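PDB 3QIT: polyketide synthase from Lyngbya majuscula 19L, which carries a thioesterase domain of the alpha/beta hydrolase fold that probably releases the chain by hydrolysis and decarboxylation, forming the terminal alkene of curacin A. Local coordinates for residues L40-V45 against A277-L282. Numbering follows the deposited sequence.
Sequences LAWQEV and AALASL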
ATOM      1  N   LEU B  40      -3.671 -24.164   4.383  1.00 14.81           N
ATOM      2  CA  LEU B  40      -3.526 -25.561   4.779  1.00 17.61           C
ATOM      3  C   LEU B  40      -3.058 -25.735   6.231  1.00 17.45           C
ATOM      4  O   LEU B  40      -3.343 -26.754   6.823  1.00 16.43           O
ATOM      5  CB  LEU B  40      -2.604 -26.304   3.803  1.00 16.20           C
ATOM      6  CG  LEU B  40      -2.217 -27.750   4.100  1.00 17.76           C
ATOM      7  CD1 LEU B  40      -3.415 -28.670   4.095  1.00 18.88           C
ATOM      8  CD2 LEU B  40      -1.179 -28.230   3.126  1.00 21.46           C
ATOM      9  N   ALA B  41      -2.433 -24.711   6.823  1.00 13.72           N
ATOM     10  CA  ALA B  41      -1.960 -24.811   8.209  1.00 13.19           C
ATOM     11  C   ALA B  41      -3.120 -24.996   9.199  1.00 16.05           C
ATOM     12  O   ALA B  41      -2.899 -25.382  10.339  1.00 17.24           O
ATOM     13  CB  ALA B  41      -1.105 -23.547   8.594  1.00 14.48           C
ATOM     14  N   TRP B  42      -4.343 -24.704   8.748  1.00 16.03           N
ATOM     15  CA  TRP B  42      -5.536 -24.855   9.582  1.00 13.12           C
ATOM     16  C   TRP B  42      -6.091 -26.259   9.573  1.00 15.59           C
ATOM     17  O   TRP B  42      -7.078 -26.511  10.252  1.00 16.68           O
ATOM     18  CB  TRP B  42      -6.644 -23.895   9.110  1.00 14.50           C
ATOM     19  CG  TRP B  42      -6.377 -22.456   9.495  1.00 15.00           C
ATOM     20  CD1 TRP B  42      -5.940 -21.459   8.672  1.00 15.41           C
ATOM     21  CD2 TRP B  42      -6.485 -21.892  10.807  1.00 16.35           C
ATOM     22  NE1 TRP B  42      -5.798 -20.286   9.393  1.00 16.45           N
ATOM     23  CE2 TRP B  42      -6.124 -20.531  10.707  1.00 16.12           C
ATOM     24  CE3 TRP B  42      -6.866 -22.407  12.061  1.00 16.43           C
ATOM     25  CZ2 TRP B  42      -6.145 -19.656  11.815  1.00 15.82           C
ATOM     26  CZ3 TRP B  42      -6.888 -21.536  13.164  1.00 17.46           C
ATOM     27  CH2 TRP B  42      -6.513 -20.177  13.036  1.00 17.21           C
ATOM     28  N   GLN B  43      -5.470 -27.178   8.833  1.00 13.45           N
ATOM     29  CA  GLN B  43      -6.112 -28.490   8.596  1.00 14.78           C
ATOM     30  C   GLN B  43      -6.473 -29.254   9.872  1.00 15.56           C
ATOM     31  O   GLN B  43      -7.543 -29.875   9.952  1.00 17.71           O
ATOM     32  CB  GLN B  43      -5.232 -29.361   7.704  1.00 18.76           C
ATOM     33  CG  GLN B  43      -5.847 -30.744   7.451  1.00 19.21           C
ATOM     34  CD  GLN B  43      -5.433 -31.317   6.128  1.00 22.15           C
ATOM     35  OE1 GLN B  43      -6.033 -31.017   5.108  1.00 20.20           O
ATOM     36  NE2 GLN B  43      -4.424 -32.166   6.138  1.00 22.16           N
ATOM     37  N   GLU B  44      -5.572 -29.252  10.848  1.00 17.32           N
ATOM     38  CA  GLU B  44      -5.813 -29.997  12.085  1.00 21.12           C
ATOM     39  C   GLU B  44      -6.975 -29.444  12.908  1.00 17.83           C
ATOM     40  O   GLU B  44      -7.636 -30.202  13.619  1.00 20.07           O
ATOM     41  CB  GLU B  44      -4.527 -30.143  12.898  1.00 17.66           C
ATOM     42  CG  GLU B  44      -3.549 -31.180  12.279  1.00 27.71           C
ATOM     43  CD  GLU B  44      -4.174 -32.582  12.157  1.00 36.96           C
ATOM     44  OE1 GLU B  44      -4.618 -33.147  13.187  1.00 38.33           O
ATOM     45  OE2 GLU B  44      -4.242 -33.121  11.031  1.00 37.96           O
ATOM     46  N   VAL B  45      -7.210 -28.133  12.822  1.00 16.33           N
ATOM     47  CA  VAL B  45      -8.440 -27.528  13.356  1.00 16.60           C
ATOM     48  C   VAL B  45      -9.676 -27.813  12.474  1.00 18.69           C
ATOM     49  O   VAL B  45     -10.783 -28.052  12.985  1.00 20.48           O
ATOM     50  CB  VAL B  45      -8.259 -25.997  13.541  1.00 20.35           C
ATOM     51  CG1 VAL B  45      -9.551 -25.341  14.068  1.00 21.57           C
ATOM     52  CG2 VAL B  45      -7.057 -25.695  14.473  1.00 19.89           C
ATOM     53  N   ALA B 277      -7.261 -29.757  18.358  1.00 26.19           N
ATOM     54  CA  ALA B 277      -8.563 -30.317  18.760  1.00 24.98           C
ATOM     55  C   ALA B 277      -9.267 -29.402  19.766  1.00 25.89           C
ATOM     56  O   ALA B 277     -10.479 -29.181  19.681  1.00 21.89           O
ATOM     57  CB  ALA B 277      -8.399 -31.710  19.335  1.00 28.16           C
ATOM     58  N   ALA B 278      -8.505 -28.888  20.734  1.00 25.82           N
ATOM     59  CA  ALA B 278      -9.059 -27.984  21.747  1.00 22.52           C
ATOM     60  C   ALA B 278      -9.580 -26.699  21.133  1.00 25.40           C
ATOM     61  O   ALA B 278     -10.633 -26.179  21.536  1.00 20.74           O
ATOM     62  CB  ALA B 278      -8.017 -27.684  22.846  1.00 23.98           C
ATOM     63  N   LEU B 279      -8.834 -26.153  20.160  1.00 19.78           N
ATOM     64  CA  LEU B 279      -9.286 -24.972  19.476  1.00 19.91           C
ATOM     65  C   LEU B 279     -10.571 -25.237  18.667  1.00 20.37           C
ATOM     66  O   LEU B 279     -11.503 -24.445  18.705  1.00 19.82           O
ATOM     67  CB  LEU B 279      -8.146 -24.408  18.602  1.00 20.14           C
ATOM     68  CG  LEU B 279      -8.448 -23.120  17.860  1.00 21.69           C
ATOM     69  CD1 LEU B 279      -8.976 -22.014  18.780  1.00 21.76           C
ATOM     70  CD2 LEU B 279      -7.125 -22.700  17.151  1.00 19.71           C
ATOM     71  N   ALA B 280     -10.645 -26.372  17.975  1.00 17.92           N
ATOM     72  CA  ALA B 280     -11.864 -26.718  17.248  1.00 20.16           C
ATOM     73  C   ALA B 280     -13.043 -26.786  18.221  1.00 19.37           C
ATOM     74  O   ALA B 280     -14.138 -26.283  17.926  1.00 21.08           O
ATOM     75  CB  ALA B 280     -11.697 -28.044  16.529  1.00 22.95           C
ATOM     76  N   SER B 281     -12.795 -27.407  19.368  1.00 21.56           N
ATOM     77  CA  SER B 281     -13.829 -27.594  20.385  0.50 22.77           C
ATOM     78  C   SER B 281     -14.345 -26.248  20.863  1.00 23.85           C
ATOM     79  O   SER B 281     -15.551 -26.040  20.992  1.00 26.20           O
ATOM     80  CB  SER B 281     -13.274 -28.385  21.559  0.50 23.38           C
ATOM     81  OG  SER B 281     -14.295 -28.636  22.502  0.50 21.43           O
ATOM     82  N   LEU B 282     -13.421 -25.315  21.096  1.00 25.11           N
ATOM     83  CA  LEU B 282     -13.801 -23.973  21.511  1.00 22.33           C
ATOM     84  C   LEU B 282     -14.663 -23.243  20.455  1.00 26.12           C
ATOM     85  O   LEU B 282     -15.650 -22.578  20.783  1.00 26.71           O
ATOM     86  CB  LEU B 282     -12.538 -23.185  21.831  1.00 26.34           C
ATOM     87  CG  LEU B 282     -12.724 -21.731  22.183  1.00 29.88           C
ATOM     88  CD1 LEU B 282     -13.580 -21.592  23.444  1.00 34.26           C
ATOM     89  CD2 LEU B 282     -11.338 -21.198  22.422  1.00 35.50           C
TER
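Val45, in the first turn of helix 43-51, packs against Leu279 and Ala280 of helix 276-284 through its two methyl groups. From CB, the CG1 branch runs anti to the backbone N (chi1 179°) and comes up against the N and CA of Ala280 as well as its CB, each 4.2 Å from CG1. The other branch, CG2, is anti to the carbonyl carbon and reaches the CD2 methyl of Leu279 at 4.0 Å. That same CD2 also meets Trp42: it sits at the edge of the indole, near the ring plane, 4.2 Å from CZ3. CD2 of Leu279 thus rests in the notch between the valine methyl and the rim of the indole, which lie against each other. The Leu279 side chain also packs on Leu265 of strand 261-265, and that of Trp42 touches His33 and residues of what is probably the nucleophile elbow. The CA atoms of Val45 and Ala280 are 5.2 Å apart, consistent with the small Ala280 side chain, whose CB lies 3.7 Å from the carbonyl O of Val45. No hydrogen bond crosses the contact; it is buried apolar packing, extended along helix 276-284 by Ala276 and Ile283. The arrangement joins the first alpha-helix after strand 28-32 to the last helix of the chain, which comes after strand 261-265, two of the helices flanking the central, mostly parallel sheet of the alpha/beta hydrolase fold.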